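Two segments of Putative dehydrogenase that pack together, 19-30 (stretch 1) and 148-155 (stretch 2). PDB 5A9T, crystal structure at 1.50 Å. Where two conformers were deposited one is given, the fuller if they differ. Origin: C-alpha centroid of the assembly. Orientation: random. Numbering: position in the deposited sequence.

Stretch 1 (19-30) ALAAALLDRGHD
Stretch 2 148-155: KETLAGLG

Stretch 1 enters as the last turns of a helix, helical through Asp26, with backbone angles near -64/-40 and regular bonds such as Ala23 N to Ala19 O (3.0 Å). The helix closes in a Schellman motif: Gly28 adopts positive phi (88/14), His29 N donates to Leu24 O (3.2 Å) and Gly28 N to Leu25 O (3.0 Å). A CB at Gly28 would jam against the preceding carbonyl, so these angles call for glycine. His29 (-74/159) leads into extended Asp30 (-86/99). Stretch 2 is also helical at first, 148-151 near -64/-37, but kinked where Glu149 N and Thr150 N lack bonds to the turn before. Ala152 (-65/-18) N bonds Lys148 O (2.8 Å); Gly153 (-64/-23) N and Leu154 (-88/-37) N bond three residues back, to Thr150 O (3.1 Å) and Leu151 O (2.9 Å), before Gly155 turns extended (174/165). Ala23 CA lies 6.2 Å from Leu154 CA and Arg27 CA 6.7 Å from Gly153 CA: stretch 1 advances as its partner steps back.

Leu154 (m, t) supplies the apolar centre. Its CA-to-CB bond points sideways, but its end reaches stretch 1, CD2 lying 3.8 Å from Leu24 CG, 4.1 Å from Ala23 CB and 4.2 Å from Leu20 CD2, carbons that together exclude water; Leu20 and Leu24 are also m, t. Thr150 (chi1 m) CG2 makes van der Waals contact with His29 CE1 (3.7 Å) and Leu24 CD2 (4.3 Å).

Arg27 (chi1 m, chi2 -94°, chi3 m, chi4 -174°) extends across Gly153, whose CA lies over one guanidinium face, 3.4 Å from Arg27 NE. A CB on Gly153 would clash with that nitrogen. Although Arg27 NH2 approaches Glu149 O to 3.0 Å, the angle is too poor for a hydrogen bond. Polar linkage instead runs through one water, which accepts from Arg27 NE (2.8 Å), donates to Thr150 O (2.8 Å) and hydrogen-bonds His29 NE2 (2.7 Å; His29 chi1 m, chi2 -79°).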

# COMPACT_ATOMS: atom_id res chain seq x y z
N ALA A 19 16.77 -24.06 0.61
CA ALA A 19 15.78 -23.85 1.66
C ALA A 19 14.56 -24.82 1.58
O ALA A 19 14.07 -25.30 2.54
CB ALA A 19 15.31 -22.41 1.68
N LEU A 20 14.16 -25.09 0.34
CA LEU A 20 13.11 -26.07 0.14
C LEU A 20 13.51 -27.45 0.63
O LEU A 20 12.78 -28.11 1.34
CB LEU A 20 12.72 -26.14 -1.34
CG LEU A 20 12.21 -24.88 -2.01
CD1 LEU A 20 12.10 -24.88 -3.55
CD2 LEU A 20 10.91 -24.41 -1.43
N ALA A 21 14.69 -27.88 0.24
CA ALA A 21 15.11 -29.16 0.66
C ALA A 21 15.30 -29.28 2.18
O ALA A 21 14.86 -30.25 2.77
CB ALA A 21 16.42 -29.49 -0.04
N ALA A 22 15.84 -28.24 2.81
CA ALA A 22 15.97 -28.21 4.23
C ALA A 22 14.67 -28.27 4.97
O ALA A 22 14.52 -29.03 5.91
CB ALA A 22 16.77 -27.01 4.68
N ALA A 23 13.64 -27.54 4.44
CA ALA A 23 12.34 -27.59 5.03
C ALA A 23 11.75 -28.98 4.92
O ALA A 23 11.07 -29.47 5.82
CB ALA A 23 11.48 -26.51 4.41
N LEU A 24 11.89 -29.65 3.77
CA LEU A 24 11.34 -30.98 3.63
C LEU A 24 12.03 -32.04 4.51
O LEU A 24 11.38 -32.87 5.09
CB LEU A 24 11.39 -31.38 2.14
CG LEU A 24 10.54 -30.55 1.20
CD1 LEU A 24 10.95 -30.81 -0.21
CD2 LEU A 24 9.08 -30.96 1.39
N LEU A 25 13.29 -31.83 4.70
CA LEU A 25 14.06 -32.67 5.64
C LEU A 25 13.55 -32.50 7.07
O LEU A 25 13.34 -33.54 7.75
CB LEU A 25 15.58 -32.38 5.56
CG LEU A 25 16.31 -32.83 4.34
CD1 LEU A 25 17.69 -32.19 4.19
CD2 LEU A 25 16.44 -34.34 4.41
N ASP A 26 13.28 -31.28 7.47
CA ASP A 26 12.78 -30.95 8.82
C ASP A 26 11.42 -31.60 9.06
O ASP A 26 11.03 -31.88 10.20
CB ASP A 26 12.72 -29.42 9.01
CG ASP A 26 14.10 -28.81 9.22
OD1 ASP A 26 15.04 -29.57 9.47
OD2 ASP A 26 14.23 -27.58 9.21
N ARG A 27 10.65 -31.86 7.99
CA ARG A 27 9.31 -32.47 8.10
C ARG A 27 9.35 -34.00 8.01
O ARG A 27 8.30 -34.69 7.95
CB ARG A 27 8.42 -31.92 6.96
CG ARG A 27 8.01 -30.46 7.12
CD ARG A 27 6.65 -30.36 7.80
NE ARG A 27 5.60 -30.82 6.90
CZ ARG A 27 4.31 -30.75 7.14
NH1 ARG A 27 3.87 -30.23 8.28
NH2 ARG A 27 3.48 -31.21 6.22
N GLY A 28 10.53 -34.52 7.90
CA GLY A 28 10.81 -35.89 7.89
C GLY A 28 10.79 -36.72 6.64
O GLY A 28 10.71 -37.93 6.65
N HIS A 29 10.78 -36.02 5.52
CA HIS A 29 10.76 -36.70 4.24
C HIS A 29 12.11 -37.30 3.93
O HIS A 29 13.14 -36.84 4.38
CB HIS A 29 10.42 -35.64 3.15
CG HIS A 29 9.05 -35.09 3.27
ND1 HIS A 29 7.92 -35.76 2.83
CD2 HIS A 29 8.62 -33.88 3.68
CE1 HIS A 29 6.85 -35.00 3.06
NE2 HIS A 29 7.26 -33.87 3.61
N ASP A 30 12.11 -38.30 3.03
CA ASP A 30 13.32 -38.88 2.40
C ASP A 30 13.68 -38.04 1.19
O ASP A 30 13.06 -38.21 0.15
CB ASP A 30 13.12 -40.37 2.02
CG ASP A 30 13.19 -41.34 3.23
OD1 ASP A 30 13.61 -40.95 4.35
OD2 ASP A 30 12.69 -42.48 3.04
N LYS A 148 -0.99 -31.39 -1.42
CA LYS A 148 -1.08 -30.21 -0.61
C LYS A 148 -0.57 -30.41 0.79
O LYS A 148 0.02 -29.46 1.31
CB LYS A 148 -2.48 -29.64 -0.63
CG LYS A 148 -3.44 -30.56 -0.09
CD LYS A 148 -4.83 -30.11 -0.48
CE LYS A 148 -5.50 -29.26 0.57
NZ LYS A 148 -6.91 -29.79 0.57
N GLU A 149 -0.76 -31.57 1.45
CA GLU A 149 -0.21 -31.73 2.77
C GLU A 149 1.28 -31.69 2.84
O GLU A 149 1.89 -31.09 3.72
CB GLU A 149 -0.83 -32.98 3.43
CG GLU A 149 -0.18 -33.46 4.68
N THR A 150 1.96 -32.29 1.87
CA THR A 150 3.41 -32.19 1.76
C THR A 150 3.83 -30.72 1.46
O THR A 150 4.76 -30.20 2.06
CB THR A 150 3.92 -33.08 0.60
OG1 THR A 150 3.65 -34.45 1.01
CG2 THR A 150 5.39 -32.98 0.39
N LEU A 151 3.11 -30.10 0.53
CA LEU A 151 3.48 -28.74 0.16
C LEU A 151 3.24 -27.77 1.34
O LEU A 151 3.98 -26.80 1.45
CB LEU A 151 2.66 -28.27 -1.02
CG LEU A 151 2.97 -29.04 -2.40
CD1 LEU A 151 1.91 -28.71 -3.44
CD2 LEU A 151 4.38 -28.80 -2.86
N ALA A 152 2.31 -28.09 2.20
CA ALA A 152 2.10 -27.21 3.38
C ALA A 152 3.25 -27.19 4.30
O ALA A 152 3.42 -26.22 5.08
CB ALA A 152 0.86 -27.64 4.05
N GLY A 153 4.20 -28.13 4.26
CA GLY A 153 5.46 -28.01 4.98
C GLY A 153 6.37 -26.88 4.55
O GLY A 153 7.31 -26.54 5.21
N LEU A 154 6.18 -26.40 3.27
CA LEU A 154 6.98 -25.36 2.74
C LEU A 154 6.37 -23.97 3.09
O LEU A 154 7.10 -22.96 3.20
CB LEU A 154 7.09 -25.48 1.23
CG LEU A 154 7.65 -26.84 0.71
CD1 LEU A 154 7.63 -26.92 -0.79
CD2 LEU A 154 9.07 -27.05 1.20
N GLY A 155 5.07 -23.91 3.07
CA GLY A 155 4.33 -22.64 3.27
C GLY A 155 2.87 -22.90 3.03
O GLY A 155 2.47 -23.95 2.47
O HOH W 1 5.97 -31.52 4.18